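Local structure of amidohydrolase family protein (Acinetobacter baumannii, 4I6K) at residues I59-V73 and M85-I99. The protein is probably a 2-pyrone-4,6-dicarboxylic acid hydrolase of the amidohydrolase family, and binds citric acid in the crystal. Residues are numbered along the deposited sequence; the frame is centred on the assembly and turned at random.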
loop_
_atom_site.group_PDB
_atom_site.type_symbol
_atom_site.label_atom_id
_atom_site.label_comp_id
_atom_site.label_asym_id
_atom_site.label_seq_id
_atom_site.Cartn_x
_atom_site.Cartn_y
_atom_site.Cartn_z
ATOM N N ILE A 59 -16.931 0.294 -3.656
ATOM C CA ILE A 59 -17.783 0.670 -2.531
ATOM C C ILE A 59 -18.793 -0.433 -2.272
ATOM O O ILE A 59 -19.232 -0.639 -1.138
ATOM C CB ILE A 59 -18.535 2.010 -2.761
ATOM C CG1 ILE A 59 -17.778 3.186 -2.136
ATOM C CG2 ILE A 59 -19.885 1.969 -2.086
ATOM C CD1 ILE A 59 -16.383 3.360 -2.629
ATOM N N SER A 60 -19.161 -1.158 -3.324
ATOM C CA SER A 60 -20.114 -2.252 -3.163
ATOM C C SER A 60 -19.543 -3.394 -2.321
ATOM O O SER A 60 -20.254 -4.007 -1.529
ATOM C CB SER A 60 -20.558 -2.782 -4.517
ATOM O OG SER A 60 -21.539 -3.774 -4.336
ATOM N N HIS A 61 -18.258 -3.688 -2.500
ATOM C CA HIS A 61 -17.601 -4.701 -1.678
ATOM C C HIS A 61 -17.422 -4.253 -0.225
ATOM O O HIS A 61 -17.545 -5.061 0.697
ATOM C CB HIS A 61 -16.254 -5.086 -2.274
ATOM C CG HIS A 61 -16.364 -5.848 -3.555
ATOM N ND1 HIS A 61 -15.995 -5.318 -4.772
ATOM C CD2 HIS A 61 -16.815 -7.099 -3.810
ATOM C CE1 HIS A 61 -16.202 -6.212 -5.722
ATOM N NE2 HIS A 61 -16.695 -7.303 -5.163
ATOM N N LEU A 62 -17.119 -2.970 -0.028
ATOM C CA LEU A 62 -17.000 -2.411 1.316
ATOM C C LEU A 62 -18.322 -2.559 2.057
ATOM O O LEU A 62 -18.359 -3.014 3.201
ATOM C CB LEU A 62 -16.596 -0.932 1.265
ATOM C CG LEU A 62 -15.242 -0.579 0.638
ATOM C CD1 LEU A 62 -14.906 0.891 0.898
ATOM C CD2 LEU A 62 -14.153 -1.479 1.185
ATOM N N ASP A 63 -19.404 -2.159 1.393
ATOM C CA ASP A 63 -20.755 -2.282 1.943
ATOM C C ASP A 63 -21.087 -3.720 2.326
ATOM O O ASP A 63 -21.500 -3.985 3.457
ATOM C CB ASP A 63 -21.773 -1.753 0.941
ATOM C CG ASP A 63 -21.623 -0.272 0.709
ATOM O OD1 ASP A 63 -22.162 0.246 -0.292
ATOM O OD2 ASP A 63 -20.960 0.380 1.545
ATOM N N GLU A 64 -20.876 -4.645 1.392
ATOM C CA GLU A 64 -21.167 -6.058 1.616
ATOM C C GLU A 64 -20.412 -6.667 2.798
ATOM O O GLU A 64 -20.769 -7.750 3.265
ATOM C CB GLU A 64 -20.876 -6.877 0.354
ATOM C CG GLU A 64 -21.621 -6.396 -0.881
ATOM C CD GLU A 64 -21.505 -7.350 -2.060
ATOM O OE1 GLU A 64 -22.462 -7.406 -2.863
ATOM O OE2 GLU A 64 -20.467 -8.038 -2.186
ATOM N N HIS A 65 -19.376 -5.987 3.283
ATOM C CA HIS A 65 -18.574 -6.515 4.397
ATOM C C HIS A 65 -18.437 -5.551 5.569
ATOM O O HIS A 65 -17.558 -5.705 6.424
ATOM C CB HIS A 65 -17.189 -6.939 3.918
ATOM C CG HIS A 65 -17.214 -8.060 2.928
ATOM N ND1 HIS A 65 -17.071 -9.382 3.296
ATOM C CD2 HIS A 65 -17.366 -8.058 1.583
ATOM C CE1 HIS A 65 -17.125 -10.144 2.219
ATOM N NE2 HIS A 65 -17.307 -9.367 1.167
ATOM N N ASN A 66 -19.302 -4.548 5.600
ATOM C CA ASN A 66 -19.321 -3.623 6.722
ATOM C C ASN A 66 -18.069 -2.748 6.854
ATOM O O ASN A 66 -17.738 -2.278 7.943
ATOM C CB ASN A 66 -19.591 -4.403 8.008
ATOM C CG ASN A 66 -20.922 -5.119 7.964
ATOM O OD1 ASN A 66 -21.919 -4.546 7.530
ATOM N ND2 ASN A 66 -20.944 -6.379 8.388
ATOM N N PHE A 67 -17.377 -2.521 5.745
ATOM C CA PHE A 67 -16.243 -1.617 5.777
ATOM C C PHE A 67 -16.707 -0.177 5.713
ATOM O O PHE A 67 -17.562 0.182 4.911
ATOM C CB PHE A 67 -15.268 -1.922 4.648
ATOM C CG PHE A 67 -14.296 -3.003 4.984
ATOM C CD1 PHE A 67 -14.724 -4.316 5.125
ATOM C CD2 PHE A 67 -12.954 -2.709 5.180
ATOM C CE1 PHE A 67 -13.827 -5.327 5.439
ATOM C CE2 PHE A 67 -12.040 -3.715 5.490
ATOM C CZ PHE A 67 -12.482 -5.031 5.623
ATOM N N THR A 68 -16.143 0.652 6.572
ATOM C CA THR A 68 -16.578 2.019 6.655
ATOM C C THR A 68 -15.760 2.891 5.715
ATOM O O THR A 68 -16.265 3.890 5.197
ATOM C CB THR A 68 -16.451 2.539 8.089
ATOM O OG1 THR A 68 -15.120 2.301 8.555
ATOM C CG2 THR A 68 -17.437 1.814 9.004
ATOM N N HIS A 69 -14.503 2.502 5.493
ATOM C CA HIS A 69 -13.558 3.322 4.721
ATOM C C HIS A 69 -12.610 2.503 3.827
ATOM O O HIS A 69 -12.403 1.310 4.037
ATOM C CB HIS A 69 -12.724 4.200 5.664
ATOM C CG HIS A 69 -13.540 5.002 6.627
ATOM N ND1 HIS A 69 -13.906 6.309 6.384
ATOM C CD2 HIS A 69 -14.073 4.677 7.828
ATOM C CE1 HIS A 69 -14.627 6.757 7.396
ATOM N NE2 HIS A 69 -14.742 5.785 8.286
ATOM N N GLY A 70 -12.009 3.161 2.844
ATOM C CA GLY A 70 -11.082 2.484 1.969
ATOM C C GLY A 70 -10.039 3.460 1.494
ATOM O O GLY A 70 -10.259 4.672 1.484
ATOM N N VAL A 71 -8.892 2.939 1.097
ATOM C CA VAL A 71 -7.868 3.806 0.579
ATOM C C VAL A 71 -7.502 3.411 -0.825
ATOM O O VAL A 71 -6.993 2.310 -1.060
ATOM C CB VAL A 71 -6.628 3.802 1.467
ATOM C CG1 VAL A 71 -5.546 4.704 0.869
ATOM C CG2 VAL A 71 -7.002 4.271 2.866
ATOM N N LEU A 72 -7.764 4.321 -1.754
ATOM C CA LEU A 72 -7.398 4.131 -3.149
ATOM C C LEU A 72 -5.928 4.454 -3.387
ATOM O O LEU A 72 -5.410 5.461 -2.900
ATOM C CB LEU A 72 -8.281 4.992 -4.040
ATOM C CG LEU A 72 -9.715 4.485 -4.058
ATOM C CD1 LEU A 72 -10.549 5.263 -5.049
ATOM C CD2 LEU A 72 -9.685 3.003 -4.388
ATOM N N VAL A 73 -5.261 3.589 -4.140
ATOM C CA VAL A 73 -3.847 3.759 -4.433
ATOM C C VAL A 73 -3.666 3.852 -5.946
ATOM O O VAL A 73 -4.302 3.110 -6.695
ATOM C CB VAL A 73 -3.035 2.581 -3.870
ATOM C CG1 VAL A 73 -1.620 2.604 -4.390
ATOM C CG2 VAL A 73 -3.052 2.612 -2.360
ATOM N N MET A 85 -8.437 8.012 -9.933
ATOM C CA MET A 85 -8.486 7.961 -8.475
ATOM C C MET A 85 -9.060 9.239 -7.847
ATOM O O MET A 85 -9.865 9.178 -6.910
ATOM C CB MET A 85 -7.088 7.702 -7.905
ATOM C CG MET A 85 -7.071 7.619 -6.392
ATOM S SD MET A 85 -5.440 7.283 -5.726
ATOM C CE MET A 85 -4.554 8.727 -6.294
ATOM N N LEU A 86 -8.619 10.393 -8.343
ATOM C CA LEU A 86 -9.136 11.672 -7.856
ATOM C C LEU A 86 -10.661 11.809 -8.017
ATOM O O LEU A 86 -11.347 12.290 -7.106
ATOM C CB LEU A 86 -8.410 12.829 -8.538
ATOM C CG LEU A 86 -6.973 13.026 -8.035
ATOM C CD1 LEU A 86 -6.243 14.062 -8.873
ATOM C CD2 LEU A 86 -6.967 13.420 -6.547
ATOM N N ASN A 87 -11.184 11.376 -9.163
ATOM C CA ASN A 87 -12.631 11.411 -9.403
ATOM C C ASN A 87 -13.414 10.474 -8.488
ATOM O O ASN A 87 -14.506 10.812 -8.020
ATOM C CB ASN A 87 -12.945 11.117 -10.872
ATOM C CG ASN A 87 -12.505 12.242 -11.796
ATOM O OD1 ASN A 87 -12.980 13.372 -11.682
ATOM N ND2 ASN A 87 -11.589 11.939 -12.710
ATOM N N ALA A 88 -12.835 9.309 -8.216
ATOM C CA ALA A 88 -13.476 8.316 -7.366
ATOM C C ALA A 88 -13.595 8.832 -5.942
ATOM O O ALA A 88 -14.626 8.637 -5.291
ATOM C CB ALA A 88 -12.693 7.005 -7.394
ATOM N N ILE A 89 -12.529 9.478 -5.463
ATOM C CA ILE A 89 -12.503 10.044 -4.115
ATOM C C ILE A 89 -13.600 11.079 -3.973
ATOM O O ILE A 89 -14.408 11.009 -3.050
ATOM C CB ILE A 89 -11.171 10.742 -3.805
ATOM C CG1 ILE A 89 -9.995 9.779 -3.954
ATOM C CG2 ILE A 89 -11.196 11.302 -2.399
ATOM C CD1 ILE A 89 -9.900 8.792 -2.841
ATOM N N GLN A 90 -13.625 12.035 -4.898
ATOM C CA GLN A 90 -14.647 13.085 -4.910
ATOM C C GLN A 90 -16.068 12.552 -4.793
ATOM O O GLN A 90 -16.913 13.171 -4.143
ATOM C CB GLN A 90 -14.526 13.944 -6.164
ATOM C CG GLN A 90 -13.459 15.014 -6.058
ATOM C CD GLN A 90 -12.752 15.266 -7.373
ATOM O OE1 GLN A 90 -13.373 15.255 -8.442
ATOM N NE2 GLN A 90 -11.437 15.492 -7.302
ATOM N N GLN A 91 -16.340 11.407 -5.414
ATOM C CA GLN A 91 -17.668 10.808 -5.318
ATOM C C GLN A 91 -17.980 10.304 -3.922
ATOM O O GLN A 91 -19.135 10.364 -3.496
ATOM C CB GLN A 91 -17.822 9.666 -6.300
ATOM C CG GLN A 91 -17.722 10.106 -7.724
ATOM C CD GLN A 91 -17.939 8.963 -8.664
ATOM O OE1 GLN A 91 -17.326 8.894 -9.725
ATOM N NE2 GLN A 91 -18.804 8.038 -8.272
ATOM N N TYR A 92 -16.967 9.795 -3.219
ATOM C CA TYR A 92 -17.175 9.292 -1.862
ATOM C C TYR A 92 -16.170 9.849 -0.871
ATOM O O TYR A 92 -15.493 9.089 -0.162
ATOM C CB TYR A 92 -17.117 7.777 -1.834
ATOM C CG TYR A 92 -18.127 7.103 -2.733
ATOM C CD1 TYR A 92 -17.831 6.847 -4.073
ATOM C CD2 TYR A 92 -19.371 6.707 -2.241
ATOM C CE1 TYR A 92 -18.747 6.223 -4.899
ATOM C CE2 TYR A 92 -20.299 6.085 -3.062
ATOM C CZ TYR A 92 -19.980 5.844 -4.386
ATOM O OH TYR A 92 -20.890 5.220 -5.205
ATOM N N PRO A 93 -16.108 11.183 -0.783
ATOM C CA PRO A 93 -15.092 11.921 -0.045
ATOM C C PRO A 93 -15.132 11.586 1.441
ATOM O O PRO A 93 -14.176 11.835 2.169
ATOM C CB PRO A 93 -15.505 13.375 -0.267
ATOM C CG PRO A 93 -16.993 13.302 -0.434
ATOM C CD PRO A 93 -17.222 12.046 -1.211
ATOM N N ASP A 94 -16.244 11.019 1.878
ATOM C CA ASP A 94 -16.447 10.718 3.286
ATOM C C ASP A 94 -15.940 9.319 3.633
ATOM O O ASP A 94 -15.802 8.969 4.803
ATOM C CB ASP A 94 -17.935 10.882 3.650
ATOM C CG ASP A 94 -18.875 10.074 2.729
ATOM O OD1 ASP A 94 -18.593 9.902 1.515
ATOM O OD2 ASP A 94 -19.915 9.607 3.237
ATOM N N ARG A 95 -15.655 8.525 2.610
ATOM C CA ARG A 95 -15.258 7.138 2.829
ATOM C C ARG A 95 -13.879 6.810 2.260
ATOM O O ARG A 95 -13.247 5.838 2.680
ATOM C CB ARG A 95 -16.324 6.186 2.268
ATOM C CG ARG A 95 -17.706 6.442 2.852
ATOM C CD ARG A 95 -18.717 5.435 2.394
ATOM N NE ARG A 95 -18.423 4.086 2.867
ATOM C CZ ARG A 95 -19.064 3.008 2.429
ATOM N NH1 ARG A 95 -20.017 3.152 1.520
ATOM N NH2 ARG A 95 -18.759 1.795 2.887
ATOM N N LEU A 96 -13.408 7.635 1.330
ATOM C CA LEU A 96 -12.180 7.331 0.609
ATOM C C LEU A 96 -11.104 8.394 0.737
ATOM O O LEU A 96 -11.395 9.590 0.638
ATOM C CB LEU A 96 -12.478 7.160 -0.879
ATOM C CG LEU A 96 -13.475 6.071 -1.240
ATOM C CD1 LEU A 96 -13.576 6.008 -2.759
ATOM C CD2 LEU A 96 -13.043 4.732 -0.642
ATOM N N LYS A 97 -9.865 7.939 0.928
ATOM C CA LYS A 97 -8.675 8.761 0.702
ATOM C C LYS A 97 -7.769 8.091 -0.327
ATOM O O LYS A 97 -7.986 6.937 -0.680
ATOM C CB LYS A 97 -7.935 9.011 2.017
ATOM C CG LYS A 97 -8.651 10.033 2.891
ATOM C CD LYS A 97 -8.397 9.842 4.384
ATOM C CE LYS A 97 -9.138 10.928 5.158
ATOM N NZ LYS A 97 -8.539 11.218 6.486
ATOM N N GLY A 98 -6.749 8.805 -0.798
ATOM C CA GLY A 98 -5.898 8.293 -1.857
ATOM C C GLY A 98 -4.391 8.441 -1.668
ATOM O O GLY A 98 -3.916 9.270 -0.885
ATOM N N ILE A 99 -3.646 7.606 -2.387
ATOM C CA ILE A 99 -2.192 7.700 -2.458
ATOM C C ILE A 99 -1.871 7.930 -3.920
ATOM O O ILE A 99 -2.207 7.108 -4.762
ATOM C CB ILE A 99 -1.504 6.386 -1.997
ATOM C CG1 ILE A 99 -1.837 6.080 -0.538
ATOM C CG2 ILE A 99 0.022 6.439 -2.220
ATOM C CD1 ILE A 99 -1.339 7.111 0.421
#
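Strands 69-73 and 96-100, with helix 83-91 between them in the chain, form a beta-alpha-beta crossover. They run parallel, and the backbone ladder climbs from Gly70 N to Arg95 O, through a weak bond from Lys97 N to Gly70 O, to Leu72 N on Lys97 O and Ile99 N on Leu72 O. Before the ladder starts, Arg95 ties the second strand's entry to the end of helix 55-64. A turn about its CG-CD bond (chi3 65°) brings the guanidinium edge to three acceptors. NH1 and NH2 both grip Asp63 OD2, each at 2.9 Å, with carboxylate and guanidinium planes only 15° apart. NH2 also reaches Phe67 O at 2.9 Å, while NE points almost straight at Thr68 O (3.2 Å, 173°), although that donor stands above the carbonyl plane. All three acceptors lie near the guanidinium plane, which fixes how the group is turned beside the Schellman motif, with Asn66 as its C-prime residue, that ends the helix.

This unit belongs to the parallel beta/alpha barrel of the amidohydrolase family, and side chains alternate between its two faces. On the helix side, Ile59 lays CG1 over the centre of the Tyr92 ring, 3.8 Å from its centroid, and turns CD1 to Leu96 CD1. Leu72 packs against the helix: CD1 meets Ala88 CB at 3.6 Å and also touches Leu96 CD1, while CB rests on Met85 CG at 3.7 Å. On the other face, Val71, Val73 and Ile99 cluster; Val73 CG2 lies 4.1 Å from Ile99 CB. The Val73 side chain sits about 6 Å from the bound citric acid, and Val73 O accepts a hydrogen bond from His33 ND1.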